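Local coordinates for acetyl-CoA hydrolase/transferase family protein (Porphyromonas gingivalis, PDB 2NVV) that probably catalyses acetyl-CoA hydrolysis or the transfer of coenzyme A between acetyl-CoA and a carboxylate, and binds zinc ions, at residues A[406-409]-A[410-414]; A[421-425]-A[426-430]; A[442-445]-A[446-450]; A[87-90]-A[91-95]. All blocks are in the same frame, centred on the assembly; numbering follows the deposited sequence.

Contact 1 (A[406-409]-A[410-414]); sequences VPMV and AHHDH. With ZN (zinc ion), chain H.
V409 and H412, three residues apart in a non-regular turn of chain, meet as an aliphatic branch against an aromatic face. Followed outward, the V409 side chain starts with CB beside the next peptide, 3.4 Å from A410 N. Its CG1 lies anti to its own carbonyl carbon (chi1 -71°). This turns CG2 back over the H412 imidazole, 3.3 Å from the ring centroid and only 10° off the ring normal, a CH-pi contact. A beta-branched valine suits the place because one methyl can cover the ring while the other branch points elsewhere. M408, a selenomethionine, reaches the same ring at its edge: its CG is 3.8 Å from H412 NE2, and its SE stands more loosely near the ring plane, a selenium counterpart of the Met-aromatic contact. The H412 ring also stacks on H412 of the second subunit, so packing within the loop and packing across the dimer meet on one residue.

The residues flanking H412 turn to a different task. H411 NE2 binds the zinc ion at 2.3 Å and D413 OD1 binds it at 2.5 Å; two waters lie on nearly opposite sides of the metal. The other oxygen, D413 OD2, is held by T365 OG1 and S364 N, which fixes the carboxylate, while H411 stacks on H366. D413 and H414 both face I362 in a classic beta bulge. E416 and H417 of the second subunit complete a six-coordinate zinc site, built jointly by two chains across their interface.

Contact 2 (A[421-425]-A[426-430]); sequences VIISE and WGVAD
I422 and A429 are joined by two backbone hydrogen bonds, the N-H of each to the C=O of the other, as a hydrogen-bonded pair of the antiparallel ladder. A429 N lies 2.8 Å from I422 O, and I422 N 3.1 Å from A429 O. In the next, non-hydrogen-bonded pair the I423 and V428 side chains lie alongside on one face of the sheet, I423 CG1 3.5 Å from V428 CB. Beta-branched residues favour the extended backbone here and give the face its apolar bulk. I423 packs on I390 of the neighbouring strand; on the other face I422 and A429 lie against I443 of helix 436-446, where the small alanine lets that helix come close.

At the turn, E425 chi1 of 68° sets CG over the five-membered ring of W426, 4.0 Å from its centroid; the bend at chi2 (-83°) then brings the carboxylate towards the CD1-NE1 side of the indole. S395 OG steadies both residues, bonding E425 OE1 and, weakly, W426 NE1. S424 OG takes a weak bond from W426 N at 3.3 Å, and its stronger partner is C447 O. H449 meets the indole with its ring at about a right angle. G427, with phi 154°, has backbone angles natural to glycine alone. E425 and W426 lie at the turn of a beta hairpin, whose second strand, 427-430, is the edge strand, within this chain, of a mixed sheet.

Contact 3 (A[442-445]-A[446-450]); sequences EIID and KCVHP
Helix 436-446 ends with K446 N bonded to E442 O (3.0 Å), an ordinary i to i+4 link, after which I443 O accepts two donors, C447 N at 3.0 Å and V448 N at 3.1 Å. The bond from V448 N is an i to i+5 link, which widens the last turn as the chain leaves the helix; it comes nearly straight out from the carbonyl, and that of C447 from above its plane.

Over the outer side, E442 bends at chi2 (66°) and brings its carboxylate to K446 NZ. The ammonium sits about equally far from both oxygens, 3.4 Å from OE1 and from OE2, a weak salt bridge, one turn apart, suited to long polar chains on an exposed flank. D445 instead pairs with R457.

This helix follows the hairpin 421-430 and packs on its I422 and A429 side, and its buried flank is accordingly apolar. V448 directs CG2 back under the last turn, 4.0 Å from I443 CG2 and 4.4 Å from I444 CG1. I443 and C447 also press on A429 and F405; a cysteine is compact enough for that buried spot. V448 and I444 meet L456 of helix 453-459.

Contact 4 (A[87-90]-A[91-95]); sequences KDLR and NLINN
L89 and I93, one turn apart, form the tight side of helix 87-94. The L89 chain runs anti to its backbone nitrogen (chi1 177°) and along the helix, which brings CG within 3.9 Å of I93 CD1. The two side chains run at a slant to one another. L89 CD1 also reaches L92 CD2 at 4.1 Å, so one leucine serves both the i+3 and the i+4 neighbour. Branched aliphatic groups suit this flank: L89 and L92 both rest on A72 of helix 65-73, and I93 packs on Q467 of the second subunit. Beneath them the backbone is regularly bonded, from L92 N to D88 O (3.0 Å) and from I93 N to L89 O (2.9 Å). The bond from N94 N to R90 O is nearly straight, with an N-H...O angle of 173°.

The other side is looser. K87 leads its ammonium away from the following turn, and N91 lies exposed with its amide near K87 O but in poor hydrogen-bonding geometry. Long or polar chains fit such a solvent-facing strip. R90 lies between the two regimes: its aliphatic part runs beside N94, while NH2 bonds M373 O, close to N374, a residue predicted to bind CoA. At the start, N86 OD1 accepts L89 N; at the end, N95 N still bonds N91 O at 2.8 Å as the chain leaves the helix. Helix 87-94 is the connecting helix of a beta-alpha-beta unit, joining strands 77-81 and 99-100 at one edge of the parallel seven-stranded sheet.

In the fold
Contacts 2 and 3 belong together: the hairpin and the helix that follows it touch directly, their centres about 8 Å apart, with the I422 O to C447 SG approach (3.3 Å) among the packing between them. Both shade from buried aliphatic residues to polar or exposed ends. Contact 1 is buried throughout, lacks regular structure, and trades backbone ladders for imidazole packing and metal ligation; its centre is about 16 Å from that of contact 3. Contact 4 belongs to the parallel-sheet region of the N-terminal half, about 22 Å from contact 1 between centres, and relies on ordinary helical bonds. Contacts 1 and 4 both reach the second subunit, whereas contacts 2 and 3 stay within one chain.

Contact 1 (A[406-409]-A[410-414])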
loop_
_atom_site.group_PDB
_atom_site.type_symbol
_atom_site.label_atom_id
_atom_site.label_comp_id
_atom_site.label_asym_id
_atom_site.label_seq_id
_atom_site.Cartn_x
_atom_site.Cartn_y
_atom_site.Cartn_z
ATOM N N VAL A 406 -9.115 -20.017 -1.170
ATOM C CA VAL A 406 -8.098 -21.035 -1.003
ATOM C C VAL A 406 -7.305 -20.860 0.289
ATOM O O VAL A 406 -7.361 -19.808 0.920
ATOM C CB VAL A 406 -7.126 -20.971 -2.193
ATOM C CG1 VAL A 406 -7.863 -21.259 -3.493
ATOM C CG2 VAL A 406 -6.492 -19.591 -2.252
ATOM N N PRO A 407 -6.557 -21.896 0.703
ATOM C CA PRO A 407 -5.756 -21.811 1.929
ATOM C C PRO A 407 -4.796 -20.623 1.866
ATOM O O PRO A 407 -4.687 -19.851 2.819
ATOM C CB PRO A 407 -5.021 -23.149 1.951
ATOM C CG PRO A 407 -6.008 -24.080 1.292
ATOM C CD PRO A 407 -6.518 -23.257 0.136
HETATM N N MSE A 408 -4.097 -20.499 0.737
HETATM C CA MSE A 408 -3.161 -19.403 0.498
HETATM C C MSE A 408 -3.270 -19.000 -0.964
HETATM O O MSE A 408 -3.361 -19.865 -1.831
HETATM C CB MSE A 408 -1.725 -19.832 0.787
HETATM C CG MSE A 408 -0.734 -18.677 0.755
HETATM SE SE MSE A 408 1.144 -19.214 0.738
HETATM C CE MSE A 408 1.475 -19.414 2.643
ATOM N N VAL A 409 -3.281 -17.692 -1.237
ATOM C CA VAL A 409 -3.372 -17.223 -2.621
ATOM C C VAL A 409 -2.048 -17.506 -3.349
ATOM O O VAL A 409 -0.967 -17.259 -2.808
ATOM C CB VAL A 409 -3.705 -15.693 -2.714
ATOM C CG1 VAL A 409 -5.135 -15.437 -2.285
ATOM C CG2 VAL A 409 -2.760 -14.891 -1.864
ATOM N N ALA A 410 -2.150 -18.032 -4.571
ATOM C CA ALA A 410 -0.988 -18.361 -5.388
ATOM C C ALA A 410 -0.189 -17.125 -5.791
ATOM O O ALA A 410 0.914 -17.239 -6.322
ATOM C CB ALA A 410 -1.423 -19.126 -6.626
ATOM N N HIS A 411 -0.755 -15.950 -5.536
ATOM C CA HIS A 411 -0.102 -14.687 -5.856
ATOM C C HIS A 411 -0.713 -13.607 -4.986
ATOM O O HIS A 411 -1.923 -13.407 -5.013
ATOM C CB HIS A 411 -0.312 -14.319 -7.323
ATOM C CG HIS A 411 0.434 -13.094 -7.742
ATOM N ND1 HIS A 411 1.797 -13.089 -7.943
ATOM C CD2 HIS A 411 0.017 -11.824 -7.961
ATOM C CE1 HIS A 411 2.188 -11.869 -8.268
ATOM N NE2 HIS A 411 1.128 -11.084 -8.285
ATOM N N HIS A 412 0.118 -12.911 -4.216
ATOM C CA HIS A 412 -0.368 -11.859 -3.335
ATOM C C HIS A 412 -0.303 -10.460 -3.942
ATOM O O HIS A 412 0.768 -9.955 -4.261
ATOM C CB HIS A 412 0.419 -11.857 -2.022
ATOM C CG HIS A 412 0.252 -13.100 -1.202
ATOM N ND1 HIS A 412 -0.253 -13.083 0.084
ATOM C CD2 HIS A 412 0.536 -14.394 -1.477
ATOM C CE1 HIS A 412 -0.274 -14.313 0.564
ATOM N NE2 HIS A 412 0.199 -15.128 -0.361
ATOM N N ASP A 413 -1.469 -9.838 -4.089
ATOM C CA ASP A 413 -1.562 -8.476 -4.598
ATOM C C ASP A 413 -1.978 -7.528 -3.473
ATOM O O ASP A 413 -1.546 -6.369 -3.437
ATOM C CB ASP A 413 -2.551 -8.401 -5.758
ATOM C CG ASP A 413 -1.965 -8.932 -7.038
ATOM O OD1 ASP A 413 -0.833 -8.529 -7.366
ATOM O OD2 ASP A 413 -2.624 -9.744 -7.723
ATOM N N HIS A 414 -2.809 -8.018 -2.552
ATOM C CA HIS A 414 -3.251 -7.214 -1.408
ATOM C C HIS A 414 -3.117 -8.059 -0.151
ATOM O O HIS A 414 -3.475 -9.227 -0.157
ATOM C CB HIS A 414 -4.690 -6.749 -1.623
ATOM C CG HIS A 414 -4.904 -6.093 -2.952
ATOM N ND1 HIS A 414 -5.233 -6.804 -4.088
ATOM C CD2 HIS A 414 -4.736 -4.810 -3.347
ATOM C CE1 HIS A 414 -5.258 -5.988 -5.126
ATOM N NE2 HIS A 414 -4.959 -4.772 -4.703
HETATM ZN ZN ZN H . 1.459 -8.778 -8.289
HETATM O O HOH W 1 2.014 -8.415 -6.213
HETATM O O HOH W 2 0.567 -8.969 -10.499
#

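Contact 2 (A[421-425]-A[426-430])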
loop_
_atom_site.group_PDB
_atom_site.type_symbol
_atom_site.label_atom_id
_atom_site.label_comp_id
_atom_site.label_asym_id
_atom_site.label_seq_id
_atom_site.Cartn_x
_atom_site.Cartn_y
_atom_site.Cartn_z
ATOM N N VAL A 421 -12.845 -5.904 4.070
ATOM C CA VAL A 421 -14.084 -6.655 3.918
ATOM C C VAL A 421 -14.112 -7.479 2.637
ATOM O O VAL A 421 -13.624 -7.033 1.596
ATOM C CB VAL A 421 -15.288 -5.708 3.883
ATOM C CG1 VAL A 421 -16.573 -6.498 3.829
ATOM C CG2 VAL A 421 -15.254 -4.786 5.092
ATOM N N ILE A 422 -14.681 -8.680 2.722
ATOM C CA ILE A 422 -14.805 -9.562 1.562
ATOM C C ILE A 422 -16.279 -9.959 1.429
ATOM O O ILE A 422 -16.951 -10.254 2.421
ATOM C CB ILE A 422 -13.941 -10.827 1.716
ATOM C CG1 ILE A 422 -12.474 -10.442 1.882
ATOM C CG2 ILE A 422 -14.085 -11.701 0.493
ATOM C CD1 ILE A 422 -11.544 -11.629 2.055
ATOM N N ILE A 423 -16.783 -9.971 0.201
ATOM C CA ILE A 423 -18.177 -10.303 -0.028
ATOM C C ILE A 423 -18.443 -11.203 -1.241
ATOM O O ILE A 423 -17.997 -10.919 -2.354
ATOM C CB ILE A 423 -18.996 -9.007 -0.213
ATOM C CG1 ILE A 423 -18.915 -8.161 1.048
ATOM C CG2 ILE A 423 -20.442 -9.338 -0.555
ATOM C CD1 ILE A 423 -19.494 -6.772 0.896
ATOM N N SER A 424 -19.167 -12.294 -1.028
ATOM C CA SER A 424 -19.534 -13.177 -2.134
ATOM C C SER A 424 -21.064 -13.267 -2.128
ATOM O O SER A 424 -21.728 -12.506 -1.428
ATOM C CB SER A 424 -18.903 -14.569 -1.978
ATOM O OG SER A 424 -19.464 -15.285 -0.899
ATOM N N GLU A 425 -21.629 -14.174 -2.906
ATOM C CA GLU A 425 -23.077 -14.307 -2.943
ATOM C C GLU A 425 -23.634 -14.875 -1.637
ATOM O O GLU A 425 -24.816 -14.702 -1.327
ATOM C CB GLU A 425 -23.504 -15.203 -4.104
ATOM C CG GLU A 425 -23.126 -16.690 -3.972
ATOM C CD GLU A 425 -21.697 -17.022 -4.393
ATOM O OE1 GLU A 425 -21.413 -18.217 -4.581
ATOM O OE2 GLU A 425 -20.854 -16.116 -4.532
ATOM N N TRP A 426 -22.768 -15.531 -0.870
ATOM C CA TRP A 426 -23.140 -16.154 0.386
ATOM C C TRP A 426 -23.229 -15.235 1.599
ATOM O O TRP A 426 -23.889 -15.571 2.574
ATOM C CB TRP A 426 -22.169 -17.289 0.687
ATOM C CG TRP A 426 -22.250 -18.392 -0.304
ATOM C CD1 TRP A 426 -21.243 -18.869 -1.084
ATOM C CD2 TRP A 426 -23.407 -19.173 -0.617
ATOM N NE1 TRP A 426 -21.702 -19.904 -1.870
ATOM C CE2 TRP A 426 -23.028 -20.107 -1.599
ATOM C CE3 TRP A 426 -24.730 -19.174 -0.158
ATOM C CZ2 TRP A 426 -23.922 -21.033 -2.131
ATOM C CZ3 TRP A 426 -25.617 -20.092 -0.687
ATOM C CH2 TRP A 426 -25.209 -21.010 -1.663
ATOM N N GLY A 427 -22.566 -14.086 1.548
ATOM C CA GLY A 427 -22.606 -13.177 2.681
ATOM C C GLY A 427 -21.375 -12.308 2.726
ATOM O O GLY A 427 -20.571 -12.344 1.801
ATOM N N VAL A 428 -21.222 -11.535 3.796
ATOM C CA VAL A 428 -20.072 -10.647 3.914
ATOM C C VAL A 428 -19.197 -10.978 5.124
ATOM O O VAL A 428 -19.699 -11.352 6.188
ATOM C CB VAL A 428 -20.521 -9.165 4.014
ATOM C CG1 VAL A 428 -21.740 -8.935 3.144
ATOM C CG2 VAL A 428 -20.803 -8.792 5.440
ATOM N N ALA A 429 -17.887 -10.837 4.953
ATOM C CA ALA A 429 -16.942 -11.110 6.028
ATOM C C ALA A 429 -16.181 -9.848 6.386
ATOM O O ALA A 429 -15.277 -9.442 5.672
ATOM C CB ALA A 429 -15.964 -12.212 5.613
ATOM N N ASP A 430 -16.567 -9.220 7.487
ATOM C CA ASP A 430 -15.900 -8.013 7.944
ATOM C C ASP A 430 -14.657 -8.487 8.682
ATOM O O ASP A 430 -14.745 -9.109 9.741
ATOM C CB ASP A 430 -16.802 -7.230 8.891
ATOM C CG ASP A 430 -16.366 -5.794 9.045
ATOM O OD1 ASP A 430 -15.143 -5.539 9.015
ATOM O OD2 ASP A 430 -17.245 -4.923 9.208
#

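Contact 3 (A[442-445]-A[446-450])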
loop_
_atom_site.group_PDB
_atom_site.type_symbol
_atom_site.label_atom_id
_atom_site.label_comp_id
_atom_site.label_asym_id
_atom_site.label_seq_id
_atom_site.Cartn_x
_atom_site.Cartn_y
_atom_site.Cartn_z
ATOM N N GLU A 442 -14.571 -16.416 9.877
ATOM C CA GLU A 442 -15.577 -15.486 9.382
ATOM C C GLU A 442 -15.694 -15.648 7.866
ATOM O O GLU A 442 -16.791 -15.752 7.333
ATOM C CB GLU A 442 -15.178 -14.053 9.739
ATOM C CG GLU A 442 -16.144 -12.981 9.258
ATOM C CD GLU A 442 -17.506 -13.050 9.922
ATOM O OE1 GLU A 442 -18.316 -12.129 9.678
ATOM O OE2 GLU A 442 -17.767 -14.012 10.674
ATOM N N ILE A 443 -14.559 -15.679 7.176
ATOM C CA ILE A 443 -14.549 -15.836 5.724
ATOM C C ILE A 443 -15.143 -17.174 5.302
ATOM O O ILE A 443 -15.837 -17.269 4.298
ATOM C CB ILE A 443 -13.115 -15.751 5.148
ATOM C CG1 ILE A 443 -12.575 -14.323 5.283
ATOM C CG2 ILE A 443 -13.112 -16.182 3.681
ATOM C CD1 ILE A 443 -11.148 -14.155 4.813
ATOM N N ILE A 444 -14.856 -18.214 6.065
ATOM C CA ILE A 444 -15.359 -19.547 5.767
ATOM C C ILE A 444 -16.876 -19.641 5.916
ATOM O O ILE A 444 -17.570 -20.121 5.028
ATOM C CB ILE A 444 -14.680 -20.589 6.694
ATOM C CG1 ILE A 444 -13.200 -20.703 6.325
ATOM C CG2 ILE A 444 -15.356 -21.943 6.568
ATOM C CD1 ILE A 444 -12.402 -21.592 7.237
ATOM N N ASP A 445 -17.382 -19.157 7.045
ATOM C CA ASP A 445 -18.808 -19.189 7.349
ATOM C C ASP A 445 -19.683 -18.253 6.513
ATOM O O ASP A 445 -20.846 -18.562 6.244
ATOM C CB ASP A 445 -19.018 -18.860 8.828
ATOM C CG ASP A 445 -18.413 -19.897 9.748
ATOM O OD1 ASP A 445 -18.351 -19.630 10.965
ATOM O OD2 ASP A 445 -18.007 -20.980 9.269
ATOM N N LYS A 446 -19.131 -17.116 6.099
ATOM C CA LYS A 446 -19.905 -16.129 5.351
ATOM C C LYS A 446 -19.699 -16.024 3.845
ATOM O O LYS A 446 -20.650 -15.755 3.116
ATOM C CB LYS A 446 -19.680 -14.742 5.958
ATOM C CG LYS A 446 -19.934 -14.630 7.462
ATOM C CD LYS A 446 -21.317 -15.157 7.869
ATOM C CE LYS A 446 -21.967 -14.250 8.930
ATOM N NZ LYS A 446 -21.118 -13.986 10.120
ATOM N N CYS A 447 -18.472 -16.234 3.378
ATOM C CA CYS A 447 -18.166 -16.092 1.955
ATOM C C CYS A 447 -17.908 -17.352 1.140
ATOM O O CYS A 447 -18.316 -17.449 -0.017
ATOM C CB CYS A 447 -16.971 -15.149 1.800
ATOM S SG CYS A 447 -17.216 -13.517 2.565
ATOM N N VAL A 448 -17.199 -18.300 1.734
ATOM C CA VAL A 448 -16.867 -19.561 1.088
ATOM C C VAL A 448 -18.115 -20.368 0.696
ATOM O O VAL A 448 -19.128 -20.370 1.405
ATOM C CB VAL A 448 -15.983 -20.416 2.022
ATOM C CG1 VAL A 448 -15.618 -21.736 1.361
ATOM C CG2 VAL A 448 -14.729 -19.650 2.373
ATOM N N HIS A 449 -18.033 -21.055 -0.436
ATOM C CA HIS A 449 -19.135 -21.876 -0.916
ATOM C C HIS A 449 -19.213 -23.137 -0.053
ATOM O O HIS A 449 -18.188 -23.756 0.246
ATOM C CB HIS A 449 -18.899 -22.238 -2.388
ATOM C CG HIS A 449 -19.990 -23.062 -2.996
ATOM N ND1 HIS A 449 -20.327 -24.311 -2.528
ATOM C CD2 HIS A 449 -20.808 -22.822 -4.048
ATOM C CE1 HIS A 449 -21.302 -24.809 -3.267
ATOM N NE2 HIS A 449 -21.613 -23.924 -4.196
ATOM N N PRO A 450 -20.433 -23.535 0.357
ATOM C CA PRO A 450 -20.645 -24.725 1.194
ATOM C C PRO A 450 -19.758 -25.921 0.857
ATOM O O PRO A 450 -19.250 -26.587 1.763
ATOM C CB PRO A 450 -22.125 -25.010 1.001
ATOM C CG PRO A 450 -22.691 -23.611 0.968
ATOM C CD PRO A 450 -21.725 -22.902 0.027
#

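Contact 4 (A[87-90]-A[91-95])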
loop_
_atom_site.group_PDB
_atom_site.type_symbol
_atom_site.label_atom_id
_atom_site.label_comp_id
_atom_site.label_asym_id
_atom_site.label_seq_id
_atom_site.Cartn_x
_atom_site.Cartn_y
_atom_site.Cartn_z
ATOM N N LYS A 87 -5.783 -9.932 -25.290
ATOM C CA LYS A 87 -5.425 -11.349 -25.406
ATOM C C LYS A 87 -4.117 -11.640 -26.125
ATOM O O LYS A 87 -3.361 -12.514 -25.718
ATOM C CB LYS A 87 -6.563 -12.115 -26.087
ATOM C CG LYS A 87 -6.787 -11.774 -27.559
ATOM C CD LYS A 87 -8.239 -12.031 -27.972
ATOM C CE LYS A 87 -8.709 -13.418 -27.569
ATOM N NZ LYS A 87 -10.191 -13.563 -27.650
ATOM N N ASP A 88 -3.854 -10.915 -27.202
ATOM C CA ASP A 88 -2.627 -11.102 -27.958
ATOM C C ASP A 88 -1.422 -10.681 -27.132
ATOM O O ASP A 88 -0.434 -11.418 -27.049
ATOM C CB ASP A 88 -2.680 -10.304 -29.266
ATOM C CG ASP A 88 -3.730 -10.836 -30.224
ATOM O OD1 ASP A 88 -3.639 -12.027 -30.579
ATOM O OD2 ASP A 88 -4.645 -10.072 -30.606
ATOM N N LEU A 89 -1.501 -9.503 -26.518
ATOM C CA LEU A 89 -0.407 -9.024 -25.688
ATOM C C LEU A 89 -0.252 -9.922 -24.463
ATOM O O LEU A 89 0.859 -10.250 -24.074
ATOM C CB LEU A 89 -0.654 -7.579 -25.249
ATOM C CG LEU A 89 0.395 -6.977 -24.306
ATOM C CD1 LEU A 89 1.795 -7.142 -24.900
ATOM C CD2 LEU A 89 0.075 -5.503 -24.064
ATOM N N ARG A 90 -1.373 -10.326 -23.871
ATOM C CA ARG A 90 -1.365 -11.191 -22.697
ATOM C C ARG A 90 -0.660 -12.511 -22.957
ATOM O O ARG A 90 0.089 -12.991 -22.109
ATOM C CB ARG A 90 -2.788 -11.457 -22.235
ATOM C CG ARG A 90 -2.912 -12.361 -20.998
ATOM C CD ARG A 90 -4.259 -12.122 -20.327
ATOM N NE ARG A 90 -5.314 -12.060 -21.330
ATOM C CZ ARG A 90 -6.293 -11.164 -21.349
ATOM N NH1 ARG A 90 -7.198 -11.206 -22.315
ATOM N NH2 ARG A 90 -6.377 -10.227 -20.420
ATOM N N ASN A 91 -0.896 -13.100 -24.125
ATOM C CA ASN A 91 -0.248 -14.363 -24.476
ATOM C C ASN A 91 1.232 -14.117 -24.728
ATOM O O ASN A 91 2.084 -14.883 -24.281
ATOM C CB ASN A 91 -0.886 -14.961 -25.730
ATOM C CG ASN A 91 -2.294 -15.449 -25.486
ATOM O OD1 ASN A 91 -3.044 -15.707 -26.433
ATOM N ND2 ASN A 91 -2.665 -15.582 -24.214
ATOM N N LEU A 92 1.527 -13.041 -25.455
ATOM C CA LEU A 92 2.907 -12.676 -25.758
ATOM C C LEU A 92 3.686 -12.596 -24.445
ATOM O O LEU A 92 4.823 -13.051 -24.354
ATOM C CB LEU A 92 2.937 -11.321 -26.461
ATOM C CG LEU A 92 4.279 -10.797 -26.965
ATOM C CD1 LEU A 92 4.788 -11.718 -28.054
ATOM C CD2 LEU A 92 4.128 -9.380 -27.501
ATOM N N ILE A 93 3.048 -12.017 -23.432
ATOM C CA ILE A 93 3.635 -11.864 -22.111
ATOM C C ILE A 93 3.831 -13.207 -21.426
ATOM O O ILE A 93 4.948 -13.550 -21.036
ATOM C CB ILE A 93 2.742 -11.005 -21.196
ATOM C CG1 ILE A 93 2.632 -9.582 -21.750
ATOM C CG2 ILE A 93 3.310 -10.996 -19.787
ATOM C CD1 ILE A 93 1.552 -8.732 -21.080
ATOM N N ASN A 94 2.741 -13.959 -21.277
ATOM C CA ASN A 94 2.775 -15.269 -20.608
ATOM C C ASN A 94 3.657 -16.295 -21.313
ATOM O O ASN A 94 4.015 -17.309 -20.736
ATOM C CB ASN A 94 1.350 -15.815 -20.438
ATOM C CG ASN A 94 0.577 -15.100 -19.334
ATOM O OD1 ASN A 94 -0.608 -14.784 -19.488
ATOM N ND2 ASN A 94 1.240 -14.854 -18.210
ATOM N N ASN A 95 3.999 -16.031 -22.567
ATOM C CA ASN A 95 4.893 -16.916 -23.313
ATOM C C ASN A 95 6.326 -16.395 -23.163
ATOM O O ASN A 95 7.245 -16.891 -23.807
ATOM C CB ASN A 95 4.506 -16.964 -24.794
ATOM C CG ASN A 95 3.268 -17.795 -25.040
ATOM O OD1 ASN A 95 2.527 -17.562 -25.999
ATOM N ND2 ASN A 95 3.039 -18.780 -24.180
#